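Long-range contact in metallo-carboxypeptidase (PDB 4A39), which probably acts as a zinc-dependent carboxypeptidase of the M14 family, removing residues from the C-terminal end of peptides, as its cytosolic relatives do: residues I272-A283 with F345-D356. Numbering follows the deposited sequence.
Sequences IHGDEEIPHVFA and FTIEMPFKDHDD. With ZN (zinc ion), chain C; GEM ((2-guanidinoethylmercapto)succinic acid), chain D.
E348 CB stands over one face of the F282 ring, 3.7 Å from its centroid in a CH-pi contact, while H280 O sits in plane at the ring edge. F282 takes the crowded position between its backbone N and carbonyl carbon (chi1 65°), which turns the ring against that glutamate. The H273 ring has the inhibitor's S7 over the centre of one face; its ND1 binds zinc at 2.2 Å, and T346 CG2 approaches the ring obliquely. H280 ND1 donates a hydrogen bond in its own ring plane to D356 OD1 (2.6 Å), on the syn side but well out of the carboxylate plane; the same OD1 stands over one face of H354, whose CD2 packs against V281 CG2. The E348 chain bends at chi2 (-74°) and carries OE2 to 2.8 Å from the inhibitor's O12. E348, the predicted proton donor/acceptor of this M14 active site, pairs with H273 across two parallel strands, their side chains on the same face. On the opposite face, with I347 and A283, I272 CG2 presses tightly on M349 CE, 3.4 Å away. Beyond the strands, the extended K352 chain reaches E277 O on a lone pair (NZ to O 2.9 Å). H180 and E183 complete the protein's zinc ligands, and D271 holds H273 NE2. Strand 343-350 runs between parallel strand 268-275 (H273 N to I347 O, D275 N to M349 O) and antiparallel edge strand 282-284, where F282 and E348 exchange two N-H...O bonds; helix 185-196 packs on I272 and M349, helix 366-383 on V281 and M349, and helix 294-308 on F345.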
loop_
_atom_site.group_PDB
_atom_site.type_symbol
_atom_site.label_atom_id
_atom_site.label_comp_id
_atom_site.label_asym_id
_atom_site.label_seq_id
_atom_site.Cartn_x
_atom_site.Cartn_y
_atom_site.Cartn_z
ATOM N N ILE A 272 1.459 -6.294 0.195
ATOM C CA ILE A 272 0.823 -5.210 -0.554
ATOM C C ILE A 272 1.611 -3.901 -0.583
ATOM O O ILE A 272 1.891 -3.309 0.464
ATOM C CB ILE A 272 -0.600 -4.937 -0.014
ATOM C CG1 ILE A 272 -1.328 -6.261 0.262
ATOM C CG2 ILE A 272 -1.392 -4.125 -1.037
ATOM C CD1 ILE A 272 -1.429 -7.197 -0.947
ATOM N N HIS A 273 1.933 -3.455 -1.800
ATOM C CA HIS A 273 2.722 -2.244 -2.053
ATOM C C HIS A 273 2.111 -1.352 -3.138
ATOM O O HIS A 273 1.066 -1.651 -3.708
ATOM C CB HIS A 273 4.129 -2.619 -2.539
ATOM C CG HIS A 273 4.991 -3.285 -1.511
ATOM N ND1 HIS A 273 6.059 -2.648 -0.916
ATOM C CD2 HIS A 273 4.980 -4.543 -1.011
ATOM C CE1 HIS A 273 6.670 -3.484 -0.097
ATOM N NE2 HIS A 273 6.035 -4.642 -0.136
ATOM N N GLY A 274 2.812 -0.257 -3.419
ATOM C CA GLY A 274 2.395 0.671 -4.455
ATOM C C GLY A 274 3.632 1.092 -5.226
ATOM O O GLY A 274 4.696 1.274 -4.631
ATOM N N ASP A 275 3.513 1.232 -6.545
ATOM C CA ASP A 275 4.647 1.638 -7.367
ATOM C C ASP A 275 4.390 3.009 -7.973
ATOM O O ASP A 275 3.363 3.241 -8.605
ATOM C CB ASP A 275 4.905 0.634 -8.490
ATOM C CG ASP A 275 6.182 0.942 -9.257
ATOM O OD1 ASP A 275 7.278 0.640 -8.744
ATOM O OD2 ASP A 275 6.087 1.508 -10.366
ATOM N N GLU A 276 5.349 3.908 -7.778
ATOM C CA GLU A 276 5.259 5.279 -8.260
ATOM C C GLU A 276 5.311 5.433 -9.775
ATOM O O GLU A 276 4.562 6.223 -10.359
ATOM C CB GLU A 276 6.393 6.115 -7.636
ATOM C CG GLU A 276 6.354 6.208 -6.103
ATOM C CD GLU A 276 7.119 5.093 -5.394
ATOM O OE1 GLU A 276 7.379 4.035 -6.003
ATOM O OE2 GLU A 276 7.450 5.274 -4.204
ATOM N N GLU A 277 6.184 4.659 -10.404
ATOM C CA GLU A 277 6.423 4.735 -11.844
ATOM C C GLU A 277 5.463 4.056 -12.817
ATOM O O GLU A 277 4.974 4.684 -13.758
ATOM C CB GLU A 277 7.839 4.215 -12.114
ATOM C CG GLU A 277 8.244 4.094 -13.579
ATOM C CD GLU A 277 8.543 5.432 -14.214
ATOM O OE1 GLU A 277 9.273 6.233 -13.588
ATOM O OE2 GLU A 277 8.058 5.680 -15.340
ATOM N N ILE A 278 5.199 2.780 -12.595
ATOM C CA ILE A 278 4.361 1.998 -13.502
ATOM C C ILE A 278 2.857 2.208 -13.351
ATOM O O ILE A 278 2.290 1.952 -12.293
ATOM C CB ILE A 278 4.698 0.507 -13.342
ATOM C CG1 ILE A 278 6.183 0.295 -13.654
ATOM C CG2 ILE A 278 3.816 -0.348 -14.252
ATOM C CD1 ILE A 278 6.696 -1.101 -13.319
ATOM N N PRO A 279 2.192 2.670 -14.426
ATOM C CA PRO A 279 0.747 2.915 -14.401
ATOM C C PRO A 279 -0.067 1.659 -14.724
ATOM O O PRO A 279 -0.875 1.652 -15.649
ATOM C CB PRO A 279 0.577 4.000 -15.454
ATOM C CG PRO A 279 1.547 3.549 -16.508
ATOM C CD PRO A 279 2.779 3.147 -15.695
ATOM N N HIS A 280 0.169 0.597 -13.953
ATOM C CA HIS A 280 -0.524 -0.681 -14.130
ATOM C C HIS A 280 -0.451 -1.474 -12.830
ATOM O O HIS A 280 0.547 -1.407 -12.121
ATOM C CB HIS A 280 0.161 -1.530 -15.213
ATOM C CG HIS A 280 0.214 -0.881 -16.561
ATOM N ND1 HIS A 280 -0.861 -0.869 -17.424
ATOM C CD2 HIS A 280 1.202 -0.193 -17.179
ATOM C CE1 HIS A 280 -0.536 -0.201 -18.517
ATOM N NE2 HIS A 280 0.709 0.219 -18.394
ATOM N N VAL A 281 -1.511 -2.215 -12.522
ATOM C CA VAL A 281 -1.514 -3.066 -11.341
ATOM C C VAL A 281 -0.800 -4.348 -11.767
ATOM O O VAL A 281 -1.047 -4.861 -12.857
ATOM C CB VAL A 281 -2.944 -3.445 -10.906
ATOM C CG1 VAL A 281 -2.888 -4.523 -9.828
ATOM C CG2 VAL A 281 -3.678 -2.219 -10.394
ATOM N N PHE A 282 0.095 -4.859 -10.926
ATOM C CA PHE A 282 0.800 -6.095 -11.255
ATOM C C PHE A 282 1.302 -6.797 -10.001
ATOM O O PHE A 282 1.093 -6.315 -8.888
ATOM C CB PHE A 282 1.983 -5.827 -12.205
ATOM C CG PHE A 282 3.084 -4.998 -11.604
ATOM C CD1 PHE A 282 3.001 -3.606 -11.583
ATOM C CD2 PHE A 282 4.209 -5.610 -11.062
ATOM C CE1 PHE A 282 4.031 -2.835 -11.034
ATOM C CE2 PHE A 282 5.243 -4.850 -10.510
ATOM C CZ PHE A 282 5.151 -3.459 -10.498
ATOM N N ALA A 283 1.938 -7.949 -10.191
ATOM C CA ALA A 283 2.491 -8.721 -9.083
ATOM C C ALA A 283 3.905 -9.192 -9.425
ATOM O O ALA A 283 4.180 -9.572 -10.564
ATOM C CB ALA A 283 1.603 -9.923 -8.785
ATOM N N PHE A 345 3.759 -13.282 -3.420
ATOM C CA PHE A 345 3.806 -12.172 -4.363
ATOM C C PHE A 345 3.890 -10.825 -3.669
ATOM O O PHE A 345 3.437 -10.658 -2.531
ATOM C CB PHE A 345 2.526 -12.092 -5.201
ATOM C CG PHE A 345 2.449 -13.051 -6.351
ATOM C CD1 PHE A 345 3.304 -12.929 -7.439
ATOM C CD2 PHE A 345 1.453 -14.022 -6.385
ATOM C CE1 PHE A 345 3.163 -13.755 -8.552
ATOM C CE2 PHE A 345 1.306 -14.854 -7.490
ATOM C CZ PHE A 345 2.161 -14.719 -8.574
ATOM N N THR A 346 4.466 -9.864 -4.379
ATOM C CA THR A 346 4.497 -8.493 -3.916
ATOM C C THR A 346 3.424 -7.940 -4.852
ATOM O O THR A 346 3.578 -8.036 -6.070
ATOM C CB THR A 346 5.829 -7.789 -4.232
ATOM O OG1 THR A 346 6.884 -8.385 -3.462
ATOM C CG2 THR A 346 5.732 -6.314 -3.894
ATOM N N ILE A 347 2.328 -7.426 -4.303
ATOM C CA ILE A 347 1.262 -6.869 -5.134
ATOM C C ILE A 347 1.549 -5.380 -5.274
ATOM O O ILE A 347 1.798 -4.693 -4.280
ATOM C CB ILE A 347 -0.142 -7.073 -4.492
ATOM C CG1 ILE A 347 -0.447 -8.573 -4.361
ATOM C CG2 ILE A 347 -1.204 -6.396 -5.343
ATOM C CD1 ILE A 347 -0.491 -9.317 -5.685
ATOM N N GLU A 348 1.505 -4.884 -6.506
ATOM C CA GLU A 348 1.804 -3.483 -6.774
ATOM C C GLU A 348 0.676 -2.718 -7.453
ATOM O O GLU A 348 0.259 -3.059 -8.557
ATOM C CB GLU A 348 3.053 -3.385 -7.649
ATOM C CG GLU A 348 4.330 -3.940 -7.033
ATOM C CD GLU A 348 4.906 -3.047 -5.959
ATOM O OE1 GLU A 348 4.477 -1.877 -5.852
ATOM O OE2 GLU A 348 5.803 -3.514 -5.223
ATOM N N MET A 349 0.186 -1.682 -6.781
ATOM C CA MET A 349 -0.860 -0.821 -7.327
ATOM C C MET A 349 -0.191 0.510 -7.668
ATOM O O MET A 349 0.724 0.955 -6.972
ATOM C CB MET A 349 -1.978 -0.621 -6.308
ATOM C CG MET A 349 -2.832 -1.861 -6.078
ATOM S SD MET A 349 -3.919 -1.637 -4.656
ATOM C CE MET A 349 -2.769 -2.039 -3.310
ATOM N N PRO A 350 -0.647 1.169 -8.740
ATOM C CA PRO A 350 -0.074 2.444 -9.179
ATOM C C PRO A 350 -0.491 3.720 -8.459
ATOM O O PRO A 350 -1.620 3.840 -7.993
ATOM C CB PRO A 350 -0.474 2.495 -10.644
ATOM C CG PRO A 350 -1.865 1.920 -10.600
ATOM C CD PRO A 350 -1.695 0.714 -9.675
ATOM N N PHE A 351 0.441 4.670 -8.380
ATOM C CA PHE A 351 0.148 5.978 -7.804
ATOM C C PHE A 351 -0.511 6.804 -8.907
ATOM O O PHE A 351 -1.160 7.814 -8.633
ATOM C CB PHE A 351 1.424 6.704 -7.356
ATOM C CG PHE A 351 1.888 6.323 -5.983
ATOM C CD1 PHE A 351 2.714 5.221 -5.793
ATOM C CD2 PHE A 351 1.485 7.057 -4.877
ATOM C CE1 PHE A 351 3.133 4.857 -4.516
ATOM C CE2 PHE A 351 1.896 6.703 -3.592
ATOM C CZ PHE A 351 2.723 5.599 -3.411
ATOM N N LYS A 352 -0.314 6.375 -10.152
ATOM C CA LYS A 352 -0.880 7.046 -11.323
ATOM C C LYS A 352 -2.259 6.430 -11.566
ATOM O O LYS A 352 -3.119 6.490 -10.690
ATOM C CB LYS A 352 0.044 6.847 -12.538
ATOM C CG LYS A 352 1.409 7.521 -12.385
ATOM C CD LYS A 352 2.357 7.154 -13.515
ATOM C CE LYS A 352 3.707 7.851 -13.359
ATOM N NZ LYS A 352 4.640 7.476 -14.463
ATOM N N ASP A 353 -2.477 5.842 -12.739
ATOM C CA ASP A 353 -3.757 5.199 -13.044
ATOM C C ASP A 353 -3.411 3.787 -13.498
ATOM O O ASP A 353 -2.241 3.471 -13.702
ATOM C CB ASP A 353 -4.467 5.945 -14.190
ATOM C CG ASP A 353 -5.969 5.636 -14.282
ATOM O OD1 ASP A 353 -6.469 4.727 -13.594
ATOM O OD2 ASP A 353 -6.657 6.321 -15.069
ATOM N N HIS A 354 -4.423 2.932 -13.606
ATOM C CA HIS A 354 -4.230 1.580 -14.118
ATOM C C HIS A 354 -4.647 1.836 -15.562
ATOM O O HIS A 354 -5.828 1.766 -15.895
ATOM C CB HIS A 354 -5.193 0.602 -13.438
ATOM C CG HIS A 354 -5.081 -0.808 -13.936
ATOM N ND1 HIS A 354 -6.138 -1.478 -14.516
ATOM C CD2 HIS A 354 -4.045 -1.681 -13.922
ATOM C CE1 HIS A 354 -5.760 -2.703 -14.836
ATOM N NE2 HIS A 354 -4.494 -2.851 -14.486
ATOM N N ASP A 355 -3.673 2.164 -16.401
ATOM C CA ASP A 355 -3.938 2.513 -17.793
ATOM C C ASP A 355 -4.748 1.541 -18.636
ATOM O O ASP A 355 -5.314 1.934 -19.655
ATOM C CB ASP A 355 -2.626 2.863 -18.497
ATOM C CG ASP A 355 -2.119 4.242 -18.114
ATOM O OD1 ASP A 355 -2.794 4.915 -17.303
ATOM O OD2 ASP A 355 -1.057 4.659 -18.622
ATOM N N ASP A 356 -4.823 0.280 -18.227
ATOM C CA ASP A 356 -5.610 -0.682 -18.984
ATOM C C ASP A 356 -7.089 -0.286 -18.944
ATOM O O ASP A 356 -7.820 -0.496 -19.914
ATOM C CB ASP A 356 -5.426 -2.084 -18.408
ATOM C CG ASP A 356 -3.968 -2.480 -18.306
ATOM O OD1 ASP A 356 -3.259 -1.910 -17.455
ATOM O OD2 ASP A 356 -3.530 -3.354 -19.083
HETATM ZN ZN ZN C . 6.747 -0.638 -1.295
HETATM C C8 GEM D . 9.596 -3.339 -3.864
HETATM S S7 GEM D . 8.403 -4.536 -3.162
HETATM C C6 GEM D . 8.789 -6.019 -4.161
HETATM C C5 GEM D . 9.311 -5.722 -5.569
HETATM N N3 GEM D . 10.675 -5.178 -5.508
HETATM C C1 GEM D . 11.684 -5.877 -6.025
HETATM N N4 GEM D . 11.444 -7.064 -6.577
HETATM N N2 GEM D . 12.926 -5.406 -5.984
HETATM C C9 GEM D . 10.539 -2.789 -2.792
HETATM O O14 GEM D . 10.460 -3.279 -1.642
HETATM O O15 GEM D . 11.322 -1.885 -3.146
HETATM C C10 GEM D . 8.869 -2.200 -4.582
HETATM C C11 GEM D . 7.981 -1.398 -3.626
HETATM O O12 GEM D . 6.787 -1.226 -3.957
HETATM O O13 GEM D . 8.523 -0.957 -2.591
HETATM O O HOH W 1 1.954 4.617 -11.169
HETATM O O HOH W 2 7.325 8.228 -15.305
#